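Local coordinates for protein amine Dehydrogenase (Pseudomonas putida, PDB 1JMX) that carries two covalently bound c-type hemes and probably transfers electrons as the alpha subunit of a quinohemoprotein amine dehydrogenase, at residues 111-116 and 159-164; 247-252 and 264-269; 270-275 and 388-393. All coordinates share one frame; numbering follows the deposited sequence.

Contact 1 of 3, residues 111-116 and 159-164; sequences LQRRPA and RYPLES. With HEC (heme c), chain F.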
# COMPACT_ATOMS: atom_id res chain seq x y z
N LEU A 111 -6.84 -16.63 0.02
CA LEU A 111 -8.25 -16.74 0.40
C LEU A 111 -9.16 -16.94 -0.81
O LEU A 111 -10.35 -16.66 -0.77
CB LEU A 111 -8.69 -15.54 1.24
CG LEU A 111 -8.21 -15.57 2.69
CD1 LEU A 111 -8.43 -14.23 3.35
CD2 LEU A 111 -8.93 -16.68 3.45
N GLN A 112 -8.56 -17.43 -1.90
CA GLN A 112 -9.28 -17.71 -3.14
C GLN A 112 -8.82 -19.03 -3.75
O GLN A 112 -7.70 -19.47 -3.54
CB GLN A 112 -9.10 -16.57 -4.15
CG GLN A 112 -9.73 -15.25 -3.73
CD GLN A 112 -9.99 -14.32 -4.90
OE1 GLN A 112 -10.04 -14.75 -6.05
NE2 GLN A 112 -10.18 -13.04 -4.61
N ARG A 113 -9.73 -19.68 -4.46
CA ARG A 113 -9.46 -20.95 -5.13
C ARG A 113 -9.89 -20.80 -6.59
O ARG A 113 -11.02 -20.42 -6.88
CB ARG A 113 -10.22 -22.08 -4.43
CG ARG A 113 -9.71 -22.43 -3.04
CD ARG A 113 -8.25 -22.85 -3.11
NE ARG A 113 -7.69 -23.25 -1.82
CZ ARG A 113 -7.27 -22.40 -0.89
NH1 ARG A 113 -7.35 -21.09 -1.08
NH2 ARG A 113 -6.72 -22.86 0.23
N ARG A 114 -8.97 -21.06 -7.52
CA ARG A 114 -9.26 -20.91 -8.95
C ARG A 114 -8.49 -21.88 -9.82
O ARG A 114 -7.42 -22.36 -9.43
CB ARG A 114 -8.84 -19.52 -9.43
CG ARG A 114 -9.39 -18.33 -8.69
CD ARG A 114 -8.70 -17.09 -9.20
NE ARG A 114 -9.25 -15.87 -8.64
CZ ARG A 114 -9.45 -14.76 -9.33
NH1 ARG A 114 -9.16 -14.72 -10.62
NH2 ARG A 114 -9.90 -13.68 -8.72
N PRO A 115 -9.04 -22.21 -11.01
CA PRO A 115 -8.32 -23.13 -11.90
C PRO A 115 -7.25 -22.26 -12.59
O PRO A 115 -7.32 -21.03 -12.52
CB PRO A 115 -9.42 -23.59 -12.87
CG PRO A 115 -10.33 -22.42 -12.94
CD PRO A 115 -10.41 -21.96 -11.50
N ALA A 116 -6.27 -22.89 -13.23
CA ALA A 116 -5.19 -22.16 -13.88
C ALA A 116 -5.61 -21.03 -14.83
O ALA A 116 -4.97 -19.97 -14.83
CB ALA A 116 -4.25 -23.12 -14.59
N ARG A 159 -1.46 -24.83 -5.70
CA ARG A 159 -1.62 -24.49 -4.30
C ARG A 159 -3.06 -24.12 -3.94
O ARG A 159 -3.56 -24.51 -2.88
CB ARG A 159 -0.69 -23.33 -3.91
CG ARG A 159 0.78 -23.55 -4.27
CD ARG A 159 1.74 -22.75 -3.38
NE ARG A 159 1.46 -21.31 -3.31
CZ ARG A 159 1.92 -20.51 -2.34
NH1 ARG A 159 2.67 -21.00 -1.37
NH2 ARG A 159 1.59 -19.21 -2.31
N TYR A 160 -3.73 -23.40 -4.83
CA TYR A 160 -5.10 -22.96 -4.60
C TYR A 160 -6.03 -23.29 -5.75
O TYR A 160 -6.53 -22.39 -6.42
CB TYR A 160 -5.12 -21.44 -4.38
CG TYR A 160 -4.08 -20.92 -3.43
CD1 TYR A 160 -3.19 -19.93 -3.84
CD2 TYR A 160 -3.99 -21.40 -2.13
CE1 TYR A 160 -2.23 -19.43 -2.97
CE2 TYR A 160 -3.04 -20.91 -1.24
CZ TYR A 160 -2.16 -19.92 -1.66
OH TYR A 160 -1.23 -19.39 -0.78
N PRO A 161 -6.32 -24.59 -5.97
CA PRO A 161 -7.19 -25.09 -7.04
C PRO A 161 -8.68 -24.92 -6.77
O PRO A 161 -9.11 -24.93 -5.62
CB PRO A 161 -6.82 -26.57 -7.10
CG PRO A 161 -6.60 -26.89 -5.66
CD PRO A 161 -5.78 -25.72 -5.18
N LEU A 162 -9.45 -24.82 -7.84
CA LEU A 162 -10.90 -24.67 -7.75
C LEU A 162 -11.49 -25.89 -7.04
O LEU A 162 -12.32 -25.77 -6.15
CB LEU A 162 -11.50 -24.54 -9.15
CG LEU A 162 -12.79 -23.74 -9.34
CD1 LEU A 162 -13.97 -24.66 -9.49
CD2 LEU A 162 -12.99 -22.74 -8.22
N GLU A 163 -11.04 -27.08 -7.44
CA GLU A 163 -11.53 -28.30 -6.82
C GLU A 163 -10.56 -28.91 -5.82
O GLU A 163 -9.35 -28.93 -6.03
CB GLU A 163 -11.94 -29.34 -7.87
CG GLU A 163 -13.46 -29.68 -7.84
CD GLU A 163 -13.93 -30.40 -6.55
OE1 GLU A 163 -14.12 -31.65 -6.61
OE2 GLU A 163 -14.13 -29.73 -5.50
N SER A 164 -11.12 -29.38 -4.72
CA SER A 164 -10.36 -30.01 -3.65
C SER A 164 -11.31 -30.90 -2.87
O SER A 164 -12.53 -30.71 -2.91
CB SER A 164 -9.75 -28.94 -2.73
OG SER A 164 -10.75 -28.25 -2.00
FE HEC F . -17.73 -8.83 -13.89
CHA HEC F . -14.53 -9.86 -14.20
CHB HEC F . -18.15 -10.91 -11.26
CHC HEC F . -20.97 -7.81 -13.59
CHD HEC F . -17.31 -6.73 -16.57
NA HEC F . -16.59 -10.11 -12.94
C1A HEC F . -15.28 -10.42 -13.19
C2A HEC F . -14.78 -11.43 -12.25
C3A HEC F . -15.81 -11.72 -11.43
C4A HEC F . -16.92 -10.90 -11.85
CMA HEC F . -15.78 -12.71 -10.29
CAA HEC F . -13.39 -12.01 -12.23
CBA HEC F . -12.56 -11.27 -11.21
CGA HEC F . -11.13 -11.78 -11.12
O1A HEC F . -10.76 -12.72 -11.85
O2A HEC F . -10.37 -11.23 -10.30
NB HEC F . -19.23 -9.26 -12.69
C1B HEC F . -19.24 -10.16 -11.63
C2B HEC F . -20.50 -10.24 -10.96
C3B HEC F . -21.31 -9.37 -11.64
C4B HEC F . -20.52 -8.75 -12.69
CMB HEC F . -20.84 -11.15 -9.76
CAB HEC F . -22.76 -9.15 -11.28
CBB HEC F . -23.12 -8.15 -10.17
NC HEC F . -18.89 -7.54 -14.87
C1C HEC F . -20.22 -7.24 -14.61
C2C HEC F . -20.73 -6.25 -15.52
C3C HEC F . -19.73 -5.96 -16.36
C4C HEC F . -18.57 -6.75 -15.95
CMC HEC F . -22.15 -5.69 -15.53
CAC HEC F . -19.91 -5.16 -17.64
CBC HEC F . -19.84 -3.64 -17.66
ND HEC F . -16.24 -8.38 -15.13
C1D HEC F . -16.22 -7.49 -16.18
C2D HEC F . -14.91 -7.45 -16.84
C3D HEC F . -14.14 -8.35 -16.15
C4D HEC F . -14.97 -8.90 -15.11
CMD HEC F . -14.50 -6.60 -18.04
CAD HEC F . -12.68 -8.74 -16.37
CBD HEC F . -11.65 -7.83 -15.72
CGD HEC F . -11.80 -7.72 -14.23
O1D HEC F . -12.24 -6.68 -13.74
O2D HEC F . -11.48 -8.69 -13.51

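Contact 2 of 3, residues 247-252 and 264-269; sequences ANLRQV and MFEAEH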
# COMPACT_ATOMS: atom_id res chain seq x y z
N ALA A 247 -20.18 2.36 20.35
CA ALA A 247 -19.46 1.86 19.19
C ALA A 247 -20.06 0.62 18.57
O ALA A 247 -20.57 -0.27 19.26
CB ALA A 247 -18.00 1.58 19.57
N ASN A 248 -20.05 0.58 17.24
CA ASN A 248 -20.53 -0.57 16.51
C ASN A 248 -19.32 -1.47 16.34
O ASN A 248 -18.28 -1.02 15.88
CB ASN A 248 -21.07 -0.18 15.14
CG ASN A 248 -22.54 0.17 15.18
OD1 ASN A 248 -23.41 -0.70 14.99
ND2 ASN A 248 -22.83 1.44 15.45
N LEU A 249 -19.46 -2.72 16.76
CA LEU A 249 -18.37 -3.67 16.63
C LEU A 249 -18.72 -4.76 15.64
O LEU A 249 -19.81 -5.32 15.69
CB LEU A 249 -18.05 -4.30 17.98
CG LEU A 249 -17.75 -3.40 19.19
CD1 LEU A 249 -17.14 -4.24 20.28
CD2 LEU A 249 -16.81 -2.28 18.81
N ARG A 250 -17.82 -5.02 14.70
CA ARG A 250 -17.98 -6.07 13.72
C ARG A 250 -17.45 -7.36 14.35
O ARG A 250 -16.49 -7.34 15.11
CB ARG A 250 -17.15 -5.76 12.47
CG ARG A 250 -17.92 -5.28 11.25
CD ARG A 250 -18.68 -3.97 11.49
NE ARG A 250 -19.12 -3.36 10.23
CZ ARG A 250 -19.92 -2.30 10.12
NH1 ARG A 250 -20.42 -1.70 11.21
NH2 ARG A 250 -20.19 -1.79 8.92
N GLN A 251 -18.09 -8.48 14.03
CA GLN A 251 -17.68 -9.77 14.55
C GLN A 251 -17.35 -10.65 13.35
O GLN A 251 -18.19 -10.87 12.49
CB GLN A 251 -18.82 -10.45 15.32
CG GLN A 251 -19.35 -9.68 16.51
CD GLN A 251 -20.40 -10.46 17.27
OE1 GLN A 251 -21.26 -11.11 16.68
NE2 GLN A 251 -20.33 -10.42 18.60
N VAL A 252 -16.11 -11.10 13.27
CA VAL A 252 -15.69 -11.98 12.20
C VAL A 252 -15.23 -13.26 12.89
O VAL A 252 -14.09 -13.36 13.37
CB VAL A 252 -14.57 -11.36 11.34
CG1 VAL A 252 -14.07 -12.35 10.31
CG2 VAL A 252 -15.07 -10.09 10.66
N MET A 264 -13.44 -9.38 17.32
CA MET A 264 -14.50 -8.39 17.36
C MET A 264 -13.80 -7.04 17.42
O MET A 264 -13.02 -6.79 18.33
CB MET A 264 -15.35 -8.59 18.61
CG MET A 264 -16.83 -8.52 18.36
SD MET A 264 -17.72 -8.84 19.88
CE MET A 264 -18.84 -7.47 19.89
N PHE A 265 -14.07 -6.19 16.44
CA PHE A 265 -13.41 -4.88 16.39
C PHE A 265 -14.34 -3.74 16.03
O PHE A 265 -15.44 -3.95 15.55
CB PHE A 265 -12.26 -4.93 15.38
CG PHE A 265 -12.67 -5.38 14.01
CD1 PHE A 265 -13.02 -4.44 13.03
CD2 PHE A 265 -12.73 -6.73 13.69
CE1 PHE A 265 -13.43 -4.84 11.77
CE2 PHE A 265 -13.14 -7.14 12.42
CZ PHE A 265 -13.49 -6.20 11.46
N GLU A 266 -13.88 -2.52 16.27
CA GLU A 266 -14.67 -1.36 15.93
C GLU A 266 -14.78 -1.26 14.42
O GLU A 266 -13.77 -1.24 13.71
CB GLU A 266 -14.03 -0.10 16.48
CG GLU A 266 -14.26 0.11 17.94
CD GLU A 266 -13.93 1.51 18.34
OE1 GLU A 266 -13.03 1.68 19.18
OE2 GLU A 266 -14.56 2.45 17.80
N ALA A 267 -16.02 -1.22 13.94
CA ALA A 267 -16.32 -1.13 12.52
C ALA A 267 -15.52 -0.05 11.81
O ALA A 267 -15.15 -0.19 10.65
CB ALA A 267 -17.79 -0.87 12.34
N GLU A 268 -15.20 0.99 12.57
CA GLU A 268 -14.48 2.15 12.06
C GLU A 268 -12.96 2.10 12.28
O GLU A 268 -12.19 2.74 11.56
CB GLU A 268 -15.07 3.40 12.71
CG GLU A 268 -16.62 3.42 12.79
CD GLU A 268 -17.23 2.45 13.83
OE1 GLU A 268 -16.56 2.14 14.85
OE2 GLU A 268 -18.39 1.99 13.62
N HIS A 269 -12.54 1.33 13.27
CA HIS A 269 -11.13 1.22 13.62
C HIS A 269 -10.78 -0.23 13.89
O HIS A 269 -11.09 -0.75 14.96
CB HIS A 269 -10.87 2.05 14.88
CG HIS A 269 -11.56 3.37 14.88
ND1 HIS A 269 -11.00 4.51 14.34
CD2 HIS A 269 -12.79 3.73 15.32
CE1 HIS A 269 -11.85 5.51 14.45
NE2 HIS A 269 -12.95 5.06 15.03

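Contact 3 of 3, residues 270-275 and 388-393; sequences DERGLD and KVQGRF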
# COMPACT_ATOMS: atom_id res chain seq x y z
N ASP A 270 -10.13 -0.87 12.93
CA ASP A 270 -9.79 -2.27 13.12
C ASP A 270 -8.59 -2.61 13.99
O ASP A 270 -8.31 -3.79 14.19
CB ASP A 270 -9.78 -3.05 11.81
CG ASP A 270 -9.05 -2.34 10.71
OD1 ASP A 270 -9.72 -1.97 9.72
OD2 ASP A 270 -7.82 -2.18 10.82
N GLU A 271 -7.88 -1.61 14.49
CA GLU A 271 -6.75 -1.85 15.40
C GLU A 271 -7.34 -1.93 16.80
O GLU A 271 -6.69 -2.36 17.74
CB GLU A 271 -5.69 -0.73 15.39
CG GLU A 271 -5.89 0.41 14.41
CD GLU A 271 -6.94 1.42 14.83
OE1 GLU A 271 -6.72 2.19 15.79
OE2 GLU A 271 -7.99 1.46 14.17
N ARG A 272 -8.57 -1.45 16.94
CA ARG A 272 -9.26 -1.45 18.21
C ARG A 272 -10.22 -2.62 18.25
O ARG A 272 -11.37 -2.52 17.80
CB ARG A 272 -9.98 -0.12 18.39
CG ARG A 272 -9.09 1.04 18.02
CD ARG A 272 -9.78 2.36 18.04
NE ARG A 272 -9.02 3.34 17.28
CZ ARG A 272 -9.31 4.63 17.18
NH1 ARG A 272 -10.37 5.12 17.81
NH2 ARG A 272 -8.58 5.41 16.41
N GLY A 273 -9.73 -3.74 18.75
CA GLY A 273 -10.55 -4.93 18.83
C GLY A 273 -10.12 -5.86 19.93
O GLY A 273 -9.22 -5.56 20.71
N LEU A 274 -10.77 -7.01 20.00
CA LEU A 274 -10.47 -8.00 21.01
C LEU A 274 -10.51 -9.40 20.43
O LEU A 274 -11.26 -9.67 19.49
CB LEU A 274 -11.47 -7.88 22.18
CG LEU A 274 -12.96 -7.90 21.86
CD1 LEU A 274 -13.68 -8.84 22.78
CD2 LEU A 274 -13.55 -6.52 21.95
N ASP A 275 -9.64 -10.27 20.93
CA ASP A 275 -9.63 -11.66 20.49
C ASP A 275 -10.91 -12.22 21.08
O ASP A 275 -11.32 -11.83 22.17
CB ASP A 275 -8.41 -12.39 21.03
CG ASP A 275 -7.14 -11.98 20.32
OD1 ASP A 275 -7.24 -11.41 19.22
OD2 ASP A 275 -6.05 -12.22 20.87
N LYS A 388 -7.45 8.12 12.61
CA LYS A 388 -6.11 7.84 13.14
C LYS A 388 -6.05 6.35 13.47
O LYS A 388 -7.05 5.75 13.86
CB LYS A 388 -5.85 8.63 14.42
CG LYS A 388 -5.98 10.12 14.28
CD LYS A 388 -5.54 10.82 15.55
CE LYS A 388 -5.65 12.33 15.43
NZ LYS A 388 -4.96 13.01 16.57
N VAL A 389 -4.90 5.74 13.24
CA VAL A 389 -4.70 4.33 13.55
C VAL A 389 -3.74 4.29 14.74
O VAL A 389 -2.58 4.68 14.64
CB VAL A 389 -4.11 3.55 12.35
CG1 VAL A 389 -3.74 2.13 12.76
CG2 VAL A 389 -5.12 3.51 11.20
N GLN A 390 -4.29 3.89 15.89
CA GLN A 390 -3.53 3.80 17.13
C GLN A 390 -2.57 2.63 17.23
O GLN A 390 -2.73 1.60 16.58
CB GLN A 390 -4.49 3.65 18.32
CG GLN A 390 -5.52 4.73 18.52
CD GLN A 390 -6.55 4.32 19.56
OE1 GLN A 390 -6.73 3.13 19.84
NE2 GLN A 390 -7.23 5.30 20.13
N GLY A 391 -1.57 2.82 18.08
CA GLY A 391 -0.64 1.76 18.38
C GLY A 391 -1.20 1.28 19.72
O GLY A 391 -1.53 2.10 20.58
N ARG A 392 -1.41 -0.02 19.88
CA ARG A 392 -1.94 -0.54 21.14
C ARG A 392 -1.01 -1.62 21.62
O ARG A 392 -0.77 -2.60 20.91
CB ARG A 392 -3.36 -1.06 20.96
CG ARG A 392 -4.36 0.04 20.70
CD ARG A 392 -5.73 -0.53 20.50
NE ARG A 392 -6.74 0.48 20.76
CZ ARG A 392 -7.34 0.64 21.94
NH1 ARG A 392 -7.03 -0.15 22.96
NH2 ARG A 392 -8.22 1.62 22.09
N PHE A 393 -0.47 -1.45 22.82
CA PHE A 393 0.51 -2.40 23.31
C PHE A 393 0.23 -3.06 24.63
O PHE A 393 -0.57 -2.59 25.44
CB PHE A 393 1.88 -1.72 23.36
CG PHE A 393 2.23 -0.99 22.11
CD1 PHE A 393 1.94 0.36 21.97
CD2 PHE A 393 2.83 -1.66 21.05
CE1 PHE A 393 2.24 1.04 20.79
CE2 PHE A 393 3.13 -0.99 19.87
CZ PHE A 393 2.83 0.36 19.74
O HOH W 1 -8.68 3.56 12.88

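Contact 1 of 3, residues 111-116 and 159-164
Segments 111-116 and 159-164 cross steeply, their touching parts 77° apart, and one backbone bond joins them, from R114 N to Y160 O (3.0 Å, close to straight and in the carbonyl plane). On one side of this crossing R113 bends at chi2 and runs along the Y160-P161 backbone, with R113 CB 3.3 Å from P161 O. Its guanidinium then lies obliquely against the Y160 ring, the two planes 45° apart, and Y160 CD2 sits over one guanidinium face, 3.5 Å from R113 NH1. The group is held by main-chain oxygens: R113 NH1 donates to Q112 O, which it meets from above the carbonyl plane, and to A110 O. An alanine here would remove both of those bonds and the oblique packing on Y160 and P161, and would probably loosen the crossing. Next to it, L162 tucks its CD2 3.3 Å from R113 O, while its CB lies alongside P115 CD.

R114 leaves the backbone away from 159-164, and its chain is extended from CG to NE. NE and NH2 together take Q112 OE1 side-on and in the guanidinium plane, and K32 also donates to this oxygen. The far edge meets a heme propionate: R114 NH1 reaches O1A of the heme (2.8 Å) and R114 NH2 reaches O2A in a nearly straight line (3.0 Å). R114 NH1 also donates to E118 O, and W119 adds a cation-pi contact. This contact belongs to the diheme cytochrome c domain, and Q112, which also touches the second heme, helps fix the rotation of R114; the paired bonds probably keep the propionate ionised and offset its charge.

Contact 2 of 3, residues 247-252 and 264-269
F265 and R250 face each other as an antiparallel hydrogen-bonded pair: R250 N donates to F265 O (2.7 Å) and F265 N donates back to R250 O (3.0 Å). A third bond, nearly straight, runs from A267 N to N248 O just as the chain leaves the strand. F265 takes the crowded first torsion (chi1 55°), with CG between the backbone N and the carbonyl carbon, which swings its ring beneath R250. R250 CB lies over the ring face in a CH-pi contact, 4.1 Å from the F265 centroid, and V252 CG2 meets the ring at its edge. Beyond CB, R250 bends at chi2 and lays its guanidinium face on the methyl of A267, with NH1 only 3.0 Å from A267 CB, a tight fit.

On the opposite face of the sheet Q251 and M264 run side by side, CG to CG. Q251 NE2 makes a weak bond to M264 SD (3.3 Å), and the M264 methyl, CE, turns across L249 to touch CD1 at 3.7 Å. The amide of Q251 is positioned from the neighbouring strand, where W238 NE1 donates to its OE1; F224 of strand 223-233 packs on both L249 and M264. These strands, 247-256 and 259-266, form a hairpin in the eight-stranded antiparallel barrel, and the reach of L249 and M264 to F224 is consistent with their lining its interior. One face is therefore bound by sulfur, methyl and amide packing, while on the other the aliphatic root of R250 is spent on the aromatic ring and its guanidinium continues past A267, where NH2 lies close to a basic side chain of another chain.

Contact 3 of 3, residues 270-275 and 388-393
E271 OE1 is gripped by two donors. R272 NE comes in along its syn lone pair as a nearly straight salt bridge (3.0 Å), and Q390 N comes across the interface at 3.0 Å, from 44° above the carboxylate plane. The other oxygen is held as well: a water donates to E271 OE2 (2.6 Å) and to K388 O, so the carboxylate is tied to the 388-393 backbone through both of its oxygens. R272 NH2 adds a weak bond to that same K388 O.

R272 extends straight from CG to NE and stacks its guanidinium on the side-chain amide of Q390, the planes 11° apart, with Q390 CD 3.4 Å above one face and offset toward the rim. Here two beta domains meet: the corner at 270-272, where the chain enters the last strand of the domain II barrel, abuts the loop leading into strand 391-400 of domain IV, an E-set domain. R392 steadies the amide from behind, with weak bonds from NE and NH2 to Q390 OE1, while its NH1 donates to L191 O and its CD packs 3.4 Å from E271 O.

The carboxylate pays for its position: E271 CG nearly eclipses the backbone N (chi1 -3°), a strained torsion, and the chain then bends at chi2. That turn presses E271 CG to 3.2 Å from V389 CG1, a tight contact.

In the fold
The contacts follow one another along the chain, each closing before the next opens. Contact 1 lies in the heme-binding domain, among helices and the short strand pair 31-32 with 112-113. Its centre is about 30 Å from that of contact 2 and 33 Å from that of contact 3; it touches neither. Contacts 2 and 3, with centres about 11 Å apart, are continuous: strands 259-266 and 269-280 are neighbours in the domain II barrel, and backbone hydrogen bonds join M264 to L274 and E266 to R272 between them. Contact 2 thus knits the barrel wall, and contact 3 joins the corner of its last strand to domain IV, linking two beta domains beside the heme domain.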